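Bacteriocin immunity protein (Pseudomonas aeruginosa, PDB 4UHP) binds the DNase of the bacteriocin pyocin AP41 as its cognate immunity protein, and so probably protects the producing cell from its own toxin. Local coordinates at residues S8-S13 with V42-E47; I18-E21 with N25-G28; S55-H60 with E69-E74. All coordinates share one frame; numbering follows the deposited sequence.

Contact 1 (S8-S13 with V42-E47); sequences SDYTES and VKHFEE
The rings of Tyr10 and His44 meet rim to rim, and neither covers a face of the other. Tyr10 OH lies at the edge of the imidazole, close to its plane, and His44 NE2 lies in turn near the plane of the phenol at its hydroxyl end. With the two planes inclined at 66° and the centroids 5.8 Å apart, this is no stack. What joins the rings is one hydrogen bond of 2.7 Å between Tyr10 OH and His44 NE2, in which either atom could be the donor. Tyr10 CE2 and CZ follow at 3.6 Å from His44 NE2. The side chains arrive from opposite directions. His44 reaches off its helix with CG anti to the backbone N (chi1 174°), which holds the imidazole out towards Tyr10. Both residue types suit a wide separation, because each carries its polar atom at the far end of a rigid ring.

The protein has the all-helical fold of the colicin and pyocin immunity proteins, and here the approach to helix 12-19 is tied to helix 31-49. Thr11 caps the first of these through OG1 and the backbone N of Glu14, while Tyr10 also packs edge-to-face with Phe15 and touches Ile18. On helix 31-49, Phe45 turns to the core, against Ile19 and Ile71. Lys43 and Glu46, one turn apart, form a weak 3.5 Å salt bridge between NZ and OE1, and Lys43 NZ has a second salt bridge to an acidic side chain of the partner protein chain.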
loop_
_atom_site.group_PDB
_atom_site.type_symbol
_atom_site.label_atom_id
_atom_site.label_comp_id
_atom_site.label_asym_id
_atom_site.label_seq_id
_atom_site.Cartn_x
_atom_site.Cartn_y
_atom_site.Cartn_z
ATOM N N SER D 8 -17.164 -18.733 6.885
ATOM C CA SER D 8 -17.859 -19.540 7.882
ATOM C C SER D 8 -16.956 -20.630 8.454
ATOM O O SER D 8 -17.287 -21.247 9.466
ATOM C CB SER D 8 -19.122 -20.163 7.279
ATOM O OG SER D 8 -18.818 -20.909 6.115
ATOM N N ASP D 9 -15.819 -20.867 7.804
ATOM C CA ASP D 9 -14.825 -21.801 8.324
ATOM C C ASP D 9 -14.007 -21.140 9.432
ATOM O O ASP D 9 -13.274 -21.809 10.160
ATOM C CB ASP D 9 -13.898 -22.296 7.208
ATOM C CG ASP D 9 -14.631 -23.087 6.136
ATOM O OD1 ASP D 9 -15.583 -23.824 6.469
ATOM O OD2 ASP D 9 -14.249 -22.970 4.953
ATOM N N TYR D 10 -14.137 -19.821 9.547
ATOM C CA TYR D 10 -13.428 -19.052 10.565
ATOM C C TYR D 10 -14.301 -18.741 11.775
ATOM O O TYR D 10 -15.472 -18.392 11.632
ATOM C CB TYR D 10 -12.919 -17.726 9.988
ATOM C CG TYR D 10 -11.722 -17.824 9.071
ATOM C CD1 TYR D 10 -10.443 -17.988 9.584
ATOM C CD2 TYR D 10 -11.866 -17.717 7.695
ATOM C CE1 TYR D 10 -9.343 -18.064 8.751
ATOM C CE2 TYR D 10 -10.773 -17.791 6.854
ATOM C CZ TYR D 10 -9.514 -17.964 7.388
ATOM O OH TYR D 10 -8.420 -18.041 6.556
ATOM N N THR D 11 -13.725 -18.848 12.967
ATOM C CA THR D 11 -14.330 -18.223 14.133
ATOM C C THR D 11 -13.899 -16.765 14.105
ATOM O O THR D 11 -12.941 -16.420 13.409
ATOM C CB THR D 11 -13.905 -18.887 15.453
ATOM O OG1 THR D 11 -12.535 -18.575 15.730
ATOM C CG2 THR D 11 -14.086 -20.398 15.373
ATOM N N GLU D 12 -14.602 -15.909 14.839
ATOM C CA GLU D 12 -14.278 -14.486 14.839
ATOM C C GLU D 12 -12.864 -14.244 15.370
ATOM O O GLU D 12 -12.135 -13.396 14.855
ATOM C CB GLU D 12 -15.301 -13.702 15.662
ATOM C CG GLU D 12 -15.071 -12.200 15.668
ATOM C CD GLU D 12 -16.211 -11.437 16.309
ATOM O OE1 GLU D 12 -17.296 -12.029 16.487
ATOM O OE2 GLU D 12 -16.024 -10.245 16.635
ATOM N N SER D 13 -12.478 -15.006 16.389
ATOM C CA SER D 13 -11.143 -14.887 16.966
ATOM C C SER D 13 -10.055 -15.320 15.983
ATOM O O SER D 13 -8.991 -14.703 15.915
ATOM C CB SER D 13 -11.042 -15.709 18.252
ATOM O OG SER D 13 -9.744 -15.606 18.810
ATOM N N VAL D 42 -4.244 -10.287 1.773
ATOM C CA VAL D 42 -5.163 -9.293 1.227
ATOM C C VAL D 42 -6.166 -9.922 0.268
ATOM O O VAL D 42 -7.372 -9.719 0.392
ATOM C CB VAL D 42 -4.416 -8.171 0.475
ATOM C CG1 VAL D 42 -5.388 -7.365 -0.381
ATOM C CG2 VAL D 42 -3.680 -7.271 1.447
ATOM N N LYS D 43 -5.660 -10.682 -0.696
ATOM C CA LYS D 43 -6.521 -11.256 -1.717
ATOM C C LYS D 43 -7.398 -12.346 -1.118
ATOM O O LYS D 43 -8.513 -12.573 -1.578
ATOM C CB LYS D 43 -5.690 -11.791 -2.886
ATOM C CG LYS D 43 -4.851 -10.711 -3.569
ATOM C CD LYS D 43 -5.633 -9.399 -3.674
ATOM C CE LYS D 43 -5.039 -8.445 -4.697
ATOM N NZ LYS D 43 -6.104 -7.763 -5.484
ATOM N N HIS D 44 -6.898 -13.000 -0.075
ATOM C CA HIS D 44 -7.699 -13.970 0.664
ATOM C C HIS D 44 -8.822 -13.270 1.424
ATOM O O HIS D 44 -9.956 -13.747 1.450
ATOM C CB HIS D 44 -6.829 -14.767 1.635
ATOM C CG HIS D 44 -7.607 -15.684 2.526
ATOM N ND1 HIS D 44 -8.201 -16.839 2.067
ATOM C CD2 HIS D 44 -7.895 -15.610 3.846
ATOM C CE1 HIS D 44 -8.817 -17.442 3.069
ATOM N NE2 HIS D 44 -8.649 -16.716 4.159
ATOM N N PHE D 45 -8.489 -12.142 2.047
ATOM C CA PHE D 45 -9.467 -11.313 2.745
ATOM C C PHE D 45 -10.615 -10.936 1.816
ATOM O O PHE D 45 -11.785 -11.134 2.143
ATOM C CB PHE D 45 -8.797 -10.050 3.302
ATOM C CG PHE D 45 -9.752 -9.094 3.965
ATOM C CD1 PHE D 45 -10.031 -9.202 5.319
ATOM C CD2 PHE D 45 -10.365 -8.084 3.238
ATOM C CE1 PHE D 45 -10.906 -8.325 5.934
ATOM C CE2 PHE D 45 -11.246 -7.207 3.847
ATOM C CZ PHE D 45 -11.514 -7.328 5.198
ATOM N N GLU D 46 -10.268 -10.394 0.654
ATOM C CA GLU D 46 -11.262 -9.980 -0.332
ATOM C C GLU D 46 -12.103 -11.156 -0.821
ATOM O O GLU D 46 -13.298 -11.016 -1.089
ATOM C CB GLU D 46 -10.575 -9.300 -1.517
ATOM C CG GLU D 46 -9.724 -8.114 -1.114
ATOM C CD GLU D 46 -8.957 -7.511 -2.271
ATOM O OE1 GLU D 46 -8.794 -8.187 -3.311
ATOM O OE2 GLU D 46 -8.515 -6.353 -2.132
ATOM N N GLU D 47 -11.469 -12.317 -0.929
ATOM C CA GLU D 47 -12.136 -13.508 -1.436
ATOM C C GLU D 47 -13.211 -14.023 -0.482
ATOM O O GLU D 47 -14.345 -14.264 -0.892
ATOM C CB GLU D 47 -11.111 -14.611 -1.703
ATOM C CG GLU D 47 -11.721 -15.941 -2.115
ATOM C CD GLU D 47 -10.674 -17.019 -2.312
ATOM O OE1 GLU D 47 -9.477 -16.675 -2.399
ATOM O OE2 GLU D 47 -11.048 -18.210 -2.378
#

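Contact 2 (I18-E21 with N25-G28); sequences IIEE and NKSG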
loop_
_atom_site.group_PDB
_atom_site.type_symbol
_atom_site.label_atom_id
_atom_site.label_comp_id
_atom_site.label_asym_id
_atom_site.label_seq_id
_atom_site.Cartn_x
_atom_site.Cartn_y
_atom_site.Cartn_z
ATOM N N ILE D 18 -5.777 -13.123 11.690
ATOM C CA ILE D 18 -5.265 -12.769 10.371
ATOM C C ILE D 18 -5.214 -11.255 10.187
ATOM O O ILE D 18 -4.235 -10.716 9.662
ATOM C CB ILE D 18 -6.126 -13.383 9.248
ATOM C CG1 ILE D 18 -6.084 -14.910 9.311
ATOM C CG2 ILE D 18 -5.662 -12.900 7.885
ATOM C CD1 ILE D 18 -6.891 -15.578 8.224
ATOM N N ILE D 19 -6.270 -10.575 10.624
ATOM C CA ILE D 19 -6.368 -9.129 10.461
ATOM C C ILE D 19 -5.269 -8.397 11.236
ATOM O O ILE D 19 -4.730 -7.393 10.768
ATOM C CB ILE D 19 -7.745 -8.608 10.911
ATOM C CG1 ILE D 19 -8.856 -9.342 10.160
ATOM C CG2 ILE D 19 -7.855 -7.116 10.667
ATOM C CD1 ILE D 19 -8.725 -9.252 8.651
ATOM N N GLU D 20 -4.922 -8.919 12.408
ATOM C CA GLU D 20 -3.882 -8.319 13.236
ATOM C C GLU D 20 -2.537 -8.274 12.510
ATOM O O GLU D 20 -1.683 -7.442 12.814
ATOM C CB GLU D 20 -3.744 -9.085 14.553
ATOM C CG GLU D 20 -4.890 -8.851 15.524
ATOM C CD GLU D 20 -4.844 -9.775 16.725
ATOM O OE1 GLU D 20 -4.138 -10.804 16.662
ATOM O OE2 GLU D 20 -5.523 -9.475 17.730
ATOM N N GLU D 21 -2.362 -9.165 11.542
ATOM C CA GLU D 21 -1.111 -9.254 10.800
ATOM C C GLU D 21 -0.937 -8.049 9.869
ATOM O O GLU D 21 0.158 -7.794 9.368
ATOM C CB GLU D 21 -1.060 -10.570 10.015
ATOM C CG GLU D 21 0.337 -11.003 9.599
ATOM C CD GLU D 21 0.465 -12.510 9.428
ATOM O OE1 GLU D 21 -0.426 -13.247 9.902
ATOM O OE2 GLU D 21 1.459 -12.956 8.818
ATOM N N ASN D 25 4.111 -7.444 12.695
ATOM C CA ASN D 25 4.862 -8.471 11.985
ATOM C C ASN D 25 4.794 -9.813 12.703
ATOM O O ASN D 25 5.757 -10.231 13.345
ATOM C CB ASN D 25 6.320 -8.044 11.810
ATOM C CG ASN D 25 7.037 -8.849 10.747
ATOM O OD1 ASN D 25 6.544 -9.883 10.295
ATOM N ND2 ASN D 25 8.211 -8.380 10.341
ATOM N N LYS D 26 3.652 -10.485 12.585
ATOM C CA LYS D 26 3.456 -11.786 13.215
ATOM C C LYS D 26 4.369 -12.850 12.627
ATOM O O LYS D 26 4.952 -13.651 13.357
ATOM C CB LYS D 26 2.000 -12.234 13.079
ATOM C CG LYS D 26 1.144 -11.922 14.289
ATOM C CD LYS D 26 -0.166 -12.682 14.246
ATOM C CE LYS D 26 -0.991 -12.428 15.491
ATOM N NZ LYS D 26 -2.270 -13.171 15.443
ATOM N N SER D 27 4.485 -12.848 11.305
ATOM C CA SER D 27 5.228 -13.877 10.591
ATOM C C SER D 27 6.727 -13.770 10.837
ATOM O O SER D 27 7.430 -14.780 10.866
ATOM C CB SER D 27 4.938 -13.789 9.092
ATOM O OG SER D 27 5.318 -12.522 8.580
ATOM N N GLY D 28 7.208 -12.543 11.010
ATOM C CA GLY D 28 8.628 -12.299 11.200
ATOM C C GLY D 28 9.341 -12.129 9.872
ATOM O O GLY D 28 10.537 -11.832 9.823
HETATM O O HOH W 1 3.499 -10.926 9.459
#
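After residues 18-21 the backbone doubles back so closely that Glu21 and Lys26 come within 5.8 Å of each other, CA to CA. Lys26 aims CB at the preceding segment, with chi1 at -96°, away from a staggered value, and its chain then runs out fully extended to Glu20. There NZ forms a salt bridge with Glu20 OE1 at 3.3 Å, meeting the oxygen nearly along its C-O axis; the same ammonium also donates to the carbonyl O of Glu17. A long, flexible lysine suits this place, since it can span the turn and serve two acceptors.

Glu21 goes a different way. Its CG is anti to the backbone N (chi1 -160°), and the extended chain passes obliquely over Lys26, its CD 4.0 Å from Lys26 CB, to bring OE2 within 3.6 Å of Ser27 CB. The strongest partner of this carboxylate is Arg37 of helix 31-49, through a salt bridge to OE2. A water bridges the segments, lying 2.9 Å from Glu21 OE2 and accepting from Ser27 N at 2.8 Å.

The loop is shaped by an Asx motif: Asn25 OD1 accepts from Gly28 N at 2.8 Å, the donor standing 52° out of the carbonyl plane. Glycine suits the end of this turn, where phi is positive and a CB would press on the carbonyl O of Ser27.

Besides its own turn bond, the loop is tied to 18-21 by charge and a water: two acidic neighbours are answered separately, Glu20 by Lys26 and Glu21 by Arg37, which would be expected to keep both carboxylates ionised.

Contact 3 (S55-H60 with E69-E74); sequences SGVIFH and EGIVKE
Along 55-60, Val57 is the first residue to touch 69-74. Its CG1, set anti to the backbone N (chi1 -180°), enters between two residues one turn apart, lying 3.8 Å from Ile71 CG2 and 3.8 Å from Glu74 CG. A small branched residue fits this close approach, and of Glu74 it touches the aliphatic part. The chain of Glu74 bends at chi2 (57°), and its carboxylate bonds through OE2 to His51 NE2.

Of the two segments, Ile58 and Ile71 have the closest CA atoms, 6.2 Å apart. Ile71 CD1 reaches the backbone itself, 3.8 Å from Ile58 CA, and lies 4.0 Å from Ile58 CG2. Ile71 CG2, the second arm that beta-branching supplies, touches Ile58 CG1 as well as Val57 CG1.

Phe59 turns away from helix 68-81. Ile58 CG2 sits 4.0 Å above the centre of its ring, and the ring also engages aromatic side chains of the partner protein chain. A very short helix, here 56-59, is a hallmark of this immunity protein family, and one of its sides packs on the core while another meets the DNase.

Since no hydrogen bond crosses between the two segments, their contact is dispersive and hydrophobic, with burial of Val57, Ile58 and Ile71 supplying its stability and Glu74 sending its charge out towards His51.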
loop_
_atom_site.group_PDB
_atom_site.type_symbol
_atom_site.label_atom_id
_atom_site.label_comp_id
_atom_site.label_asym_id
_atom_site.label_seq_id
_atom_site.Cartn_x
_atom_site.Cartn_y
_atom_site.Cartn_z
ATOM N N SER D 55 -9.952 -4.648 -0.064
ATOM C CA SER D 55 -8.895 -4.331 0.897
ATOM C C SER D 55 -9.096 -2.953 1.527
ATOM O O SER D 55 -8.454 -2.615 2.521
ATOM C CB SER D 55 -7.521 -4.394 0.227
ATOM O OG SER D 55 -7.365 -3.328 -0.691
ATOM N N GLY D 56 -9.988 -2.162 0.936
ATOM C CA GLY D 56 -10.326 -0.855 1.464
ATOM C C GLY D 56 -10.800 -0.900 2.903
ATOM O O GLY D 56 -10.596 0.052 3.649
ATOM N N VAL D 57 -11.431 -2.003 3.297
ATOM C CA VAL D 57 -11.864 -2.174 4.680
ATOM C C VAL D 57 -10.663 -2.096 5.621
ATOM O O VAL D 57 -10.737 -1.511 6.701
ATOM C CB VAL D 57 -12.590 -3.516 4.892
ATOM C CG1 VAL D 57 -13.029 -3.661 6.342
ATOM C CG2 VAL D 57 -13.788 -3.630 3.953
ATOM N N ILE D 58 -9.552 -2.679 5.188
ATOM C CA ILE D 58 -8.331 -2.702 5.984
ATOM C C ILE D 58 -7.534 -1.409 5.868
ATOM O O ILE D 58 -7.199 -0.783 6.879
ATOM C CB ILE D 58 -7.417 -3.872 5.568
ATOM C CG1 ILE D 58 -8.136 -5.209 5.758
ATOM C CG2 ILE D 58 -6.113 -3.838 6.350
ATOM C CD1 ILE D 58 -7.336 -6.401 5.270
ATOM N N PHE D 59 -7.234 -1.012 4.633
ATOM C CA PHE D 59 -6.289 0.072 4.387
ATOM C C PHE D 59 -6.937 1.453 4.291
ATOM O O PHE D 59 -6.252 2.468 4.399
ATOM C CB PHE D 59 -5.493 -0.210 3.108
ATOM C CG PHE D 59 -4.688 -1.480 3.162
ATOM C CD1 PHE D 59 -3.541 -1.556 3.934
ATOM C CD2 PHE D 59 -5.073 -2.593 2.435
ATOM C CE1 PHE D 59 -2.795 -2.722 3.985
ATOM C CE2 PHE D 59 -4.331 -3.759 2.478
ATOM C CZ PHE D 59 -3.189 -3.824 3.257
ATOM N N HIS D 60 -8.246 1.497 4.068
ATOM C CA HIS D 60 -8.963 2.770 4.064
ATOM C C HIS D 60 -10.275 2.677 4.839
ATOM O O HIS D 60 -11.352 2.902 4.284
ATOM C CB HIS D 60 -9.207 3.226 2.630
ATOM C CG HIS D 60 -7.943 3.501 1.875
ATOM N ND1 HIS D 60 -7.335 4.738 1.870
ATOM C CD2 HIS D 60 -7.152 2.690 1.133
ATOM C CE1 HIS D 60 -6.234 4.682 1.142
ATOM N NE2 HIS D 60 -6.099 3.451 0.685
ATOM N N GLU D 69 -10.181 -4.986 15.400
ATOM C CA GLU D 69 -11.534 -5.225 15.898
ATOM C C GLU D 69 -12.585 -4.536 15.029
ATOM O O GLU D 69 -13.646 -5.101 14.759
ATOM C CB GLU D 69 -11.659 -4.744 17.346
ATOM C CG GLU D 69 -10.794 -5.502 18.345
ATOM C CD GLU D 69 -11.410 -6.821 18.778
ATOM O OE1 GLU D 69 -12.477 -7.191 18.241
ATOM O OE2 GLU D 69 -10.833 -7.485 19.665
ATOM N N GLY D 70 -12.285 -3.315 14.594
ATOM C CA GLY D 70 -13.187 -2.559 13.743
ATOM C C GLY D 70 -13.348 -3.180 12.367
ATOM O O GLY D 70 -14.450 -3.216 11.818
ATOM N N ILE D 71 -12.241 -3.665 11.810
ATOM C CA ILE D 71 -12.253 -4.345 10.518
ATOM C C ILE D 71 -13.134 -5.594 10.567
ATOM O O ILE D 71 -13.967 -5.818 9.685
ATOM C CB ILE D 71 -10.833 -4.740 10.082
ATOM C CG1 ILE D 71 -9.975 -3.486 9.893
ATOM C CG2 ILE D 71 -10.878 -5.560 8.803
ATOM C CD1 ILE D 71 -8.524 -3.768 9.594
ATOM N N VAL D 72 -12.944 -6.404 11.601
ATOM C CA VAL D 72 -13.754 -7.601 11.790
ATOM C C VAL D 72 -15.229 -7.236 11.941
ATOM O O VAL D 72 -16.099 -7.880 11.354
ATOM C CB VAL D 72 -13.289 -8.409 13.019
ATOM C CG1 VAL D 72 -14.278 -9.521 13.341
ATOM C CG2 VAL D 72 -11.900 -8.981 12.781
ATOM N N LYS D 73 -15.500 -6.186 12.711
ATOM C CA LYS D 73 -16.873 -5.747 12.946
ATOM C C LYS D 73 -17.532 -5.229 11.664
ATOM O O LYS D 73 -18.716 -5.468 11.429
ATOM C CB LYS D 73 -16.908 -4.679 14.040
ATOM C CG LYS D 73 -18.304 -4.204 14.395
ATOM C CD LYS D 73 -18.260 -3.216 15.541
ATOM C CE LYS D 73 -19.604 -2.548 15.780
ATOM N NZ LYS D 73 -20.660 -3.523 16.167
ATOM N N GLU D 74 -16.764 -4.532 10.832
ATOM C CA GLU D 74 -17.279 -4.074 9.546
ATOM C C GLU D 74 -17.631 -5.258 8.652
ATOM O O GLU D 74 -18.671 -5.258 7.993
ATOM C CB GLU D 74 -16.271 -3.163 8.840
ATOM C CG GLU D 74 -16.610 -2.870 7.380
ATOM C CD GLU D 74 -17.981 -2.237 7.196
ATOM O OE1 GLU D 74 -18.433 -1.506 8.104
ATOM O OE2 GLU D 74 -18.604 -2.470 6.136
#

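In the fold
From the N terminus, segment 8-13 leads into helix 12-19 and is joined to helix 31-49 by contact 1, which closes a loop of 28 intervening residues. Contact 2 is nested inside that loop, closing a three-residue turn, 22-24, in the part of the chain that leads from helix 12-19 towards helix 31-49. Contact 3 follows in series, joining helix 56-59 to helix 68-81 across an eight-residue gap. The three also touch one another, with Ile19 of contact 2 as the residue that meets both of the others in the core. Val42 lies against Ser55 and Phe59, and Glu12 against Val72, so all four helices are drawn into one compact bundle.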